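Local coordinates for protein carbonic anhydrase (Neosartorya fumigata, PDB 6LAC) that probably catalyses the reversible hydration of carbon dioxide to hydrogencarbonate, as a zinc-dependent carbonic anhydrase of the beta class, at residues 81-87 with 160-166. The protein carries 1 engineered substitution. Sequence-based numbering, arbitrary orientation.
Sequences IRNIVIC and QLNIWGM
W164 reaches over from strand 162-166 to donate its indole N-H to N83 OD1, NE1 to OD1 2.9 Å, in a nearly straight bond (177°); the oxygen lies in the ring plane, while NE1 stands 21° off the amide's carbonyl plane. N83 turns CG beside its backbone N (chi1 -70°), bringing the amide to the indole edge. Five backbone bonds run the length of the pair, from N162 N to R82 O (2.9 Å) to M166 N to I86 O (2.9 Å), with the N-H groups of I84, W164 and I86 donating in turn between them. Just before the strands, Q160 lies alongside R82, CB over the rim of one guanidinium face and the amide stacked nearly parallel with it, and one water links I81 O, Q160 O and R82 NH2. On the face of V85, W164 and M166, V85 CG1 meets M166 CG at 3.8 Å and the M166 methyl CE rests 3.6 Å from C87 SG; W21 packs against V85 and the W164 ring. On the face of I84, I86 and I163, I84 CD1 touches L161 CD1 (3.8 Å), and L146 of helix 127-148 packs on I84 and I163. Parallel neighbours in register, linked by a mostly helical connection, these are central strands of the beta-carbonic anhydrase sheet; strand 83-89 runs on to the zinc ligand H89.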
loop_
_atom_site.group_PDB
_atom_site.type_symbol
_atom_site.label_atom_id
_atom_site.label_comp_id
_atom_site.label_asym_id
_atom_site.label_seq_id
_atom_site.Cartn_x
_atom_site.Cartn_y
_atom_site.Cartn_z
ATOM N N ILE A 81 -6.937 -6.056 14.971
ATOM C CA ILE A 81 -5.631 -5.384 15.159
ATOM C C ILE A 81 -5.758 -4.366 16.279
ATOM O O ILE A 81 -6.691 -3.544 16.231
ATOM C CB ILE A 81 -5.172 -4.798 13.812
ATOM C CG1 ILE A 81 -4.707 -5.949 12.931
ATOM C CG2 ILE A 81 -4.063 -3.777 13.964
ATOM C CD1 ILE A 81 -4.326 -5.627 11.495
ATOM N N ARG A 82 -4.737 -4.352 17.130
ATOM C CA ARG A 82 -4.693 -3.470 18.305
ATOM C C ARG A 82 -3.630 -2.394 18.236
ATOM O O ARG A 82 -3.579 -1.506 19.103
ATOM C CB ARG A 82 -4.447 -4.253 19.591
ATOM C CG ARG A 82 -5.411 -5.408 19.807
ATOM C CD ARG A 82 -6.831 -5.014 19.633
ATOM N NE ARG A 82 -7.636 -5.890 20.482
ATOM C CZ ARG A 82 -8.944 -6.012 20.400
ATOM N NH1 ARG A 82 -9.571 -6.818 21.239
ATOM N NH2 ARG A 82 -9.620 -5.326 19.499
ATOM N N ASN A 83 -2.857 -2.398 17.137
ATOM C CA ASN A 83 -1.782 -1.412 16.935
ATOM C C ASN A 83 -1.774 -0.986 15.461
ATOM O O ASN A 83 -1.793 -1.856 14.580
ATOM C CB ASN A 83 -0.410 -1.943 17.316
ATOM C CG ASN A 83 -0.240 -2.122 18.825
ATOM O OD1 ASN A 83 -0.012 -1.132 19.511
ATOM N ND2 ASN A 83 -0.426 -3.365 19.271
ATOM N N ILE A 84 -1.649 0.304 15.276
ATOM C CA ILE A 84 -1.532 0.942 13.936
ATOM C C ILE A 84 -0.251 1.759 13.974
ATOM O O ILE A 84 -0.086 2.510 14.960
ATOM C CB ILE A 84 -2.724 1.829 13.618
ATOM C CG1 ILE A 84 -4.006 1.002 13.593
ATOM C CG2 ILE A 84 -2.495 2.553 12.271
ATOM C CD1 ILE A 84 -5.294 1.790 13.447
ATOM N N VAL A 85 0.618 1.639 12.992
ATOM C CA VAL A 85 1.791 2.518 12.870
ATOM C C VAL A 85 1.591 3.360 11.631
ATOM O O VAL A 85 1.357 2.749 10.548
ATOM C CB VAL A 85 3.075 1.688 12.805
ATOM C CG1 VAL A 85 4.265 2.636 12.644
ATOM C CG2 VAL A 85 3.262 0.838 14.035
ATOM N N ILE A 86 1.724 4.664 11.707
ATOM C CA ILE A 86 1.852 5.537 10.518
ATOM C C ILE A 86 3.320 5.870 10.373
ATOM O O ILE A 86 3.898 6.481 11.283
ATOM C CB ILE A 86 0.974 6.776 10.614
ATOM C CG1 ILE A 86 -0.472 6.341 10.842
ATOM C CG2 ILE A 86 1.145 7.666 9.377
ATOM C CD1 ILE A 86 -1.472 7.452 10.869
ATOM N N CYS A 87 3.928 5.366 9.321
ATOM C CA CYS A 87 5.362 5.540 9.074
ATOM C C CYS A 87 5.567 6.502 7.920
ATOM O O CYS A 87 5.200 6.168 6.772
ATOM C CB CYS A 87 5.999 4.232 8.745
ATOM S SG CYS A 87 7.811 4.327 8.699
ATOM N N GLN A 160 -8.466 -0.621 23.446
ATOM C CA GLN A 160 -8.236 -1.718 22.482
ATOM C C GLN A 160 -7.444 -1.256 21.257
ATOM O O GLN A 160 -7.451 -2.006 20.229
ATOM C CB GLN A 160 -9.566 -2.333 22.062
ATOM C CG GLN A 160 -10.235 -3.035 23.235
ATOM C CD GLN A 160 -11.511 -3.762 22.916
ATOM O OE1 GLN A 160 -12.263 -3.372 22.028
ATOM N NE2 GLN A 160 -11.798 -4.753 23.737
ATOM N N LEU A 161 -6.861 -0.098 21.267
ATOM C CA LEU A 161 -6.132 0.370 20.063
ATOM C C LEU A 161 -5.101 1.363 20.494
ATOM O O LEU A 161 -5.385 2.230 21.362
ATOM C CB LEU A 161 -7.110 1.031 19.128
ATOM C CG LEU A 161 -6.508 1.568 17.821
ATOM C CD1 LEU A 161 -5.892 0.477 16.973
ATOM C CD2 LEU A 161 -7.553 2.313 17.032
ATOM N N ASN A 162 -3.909 1.282 19.928
ATOM C CA ASN A 162 -2.906 2.344 19.978
ATOM C C ASN A 162 -2.493 2.697 18.550
ATOM O O ASN A 162 -2.327 1.753 17.767
ATOM C CB ASN A 162 -1.703 1.923 20.812
ATOM C CG ASN A 162 -1.969 1.950 22.320
ATOM O OD1 ASN A 162 -2.322 2.979 22.854
ATOM N ND2 ASN A 162 -1.793 0.824 22.933
ATOM N N ILE A 163 -2.299 3.975 18.328
ATOM C CA ILE A 163 -1.804 4.486 17.016
ATOM C C ILE A 163 -0.471 5.148 17.273
ATOM O O ILE A 163 -0.376 5.989 18.205
ATOM C CB ILE A 163 -2.809 5.420 16.358
ATOM C CG1 ILE A 163 -4.189 4.764 16.250
ATOM C CG2 ILE A 163 -2.293 5.848 14.977
ATOM C CD1 ILE A 163 -5.254 5.594 15.563
ATOM N N TRP A 164 0.548 4.811 16.505
ATOM C CA TRP A 164 1.942 5.215 16.735
ATOM C C TRP A 164 2.399 5.977 15.494
ATOM O O TRP A 164 1.998 5.603 14.360
ATOM C CB TRP A 164 2.823 4.016 16.987
ATOM C CG TRP A 164 2.312 3.106 18.066
ATOM C CD1 TRP A 164 1.629 1.959 17.881
ATOM C CD2 TRP A 164 2.432 3.318 19.489
ATOM N NE1 TRP A 164 1.356 1.381 19.090
ATOM C CE2 TRP A 164 1.785 2.215 20.086
ATOM C CE3 TRP A 164 2.937 4.352 20.295
ATOM C CZ2 TRP A 164 1.708 2.070 21.483
ATOM C CZ3 TRP A 164 2.854 4.198 21.672
ATOM C CH2 TRP A 164 2.246 3.079 22.238
ATOM N N GLY A 165 3.232 6.977 15.620
ATOM C CA GLY A 165 3.897 7.629 14.488
ATOM C C GLY A 165 5.362 7.335 14.487
ATOM O O GLY A 165 6.017 7.371 15.560
ATOM N N MET A 166 5.916 7.101 13.311
ATOM C CA MET A 166 7.377 7.058 13.206
ATOM C C MET A 166 7.803 7.610 11.869
ATOM O O MET A 166 6.977 7.809 10.970
ATOM C CB MET A 166 7.902 5.669 13.408
ATOM C CG MET A 166 7.424 4.748 12.403
ATOM S SD MET A 166 8.347 3.181 12.357
ATOM C CE MET A 166 9.906 3.649 11.599
HETATM O O HOH W 1 -8.704 -2.835 18.078
HETATM O O HOH W 2 -2.908 -1.936 21.741
#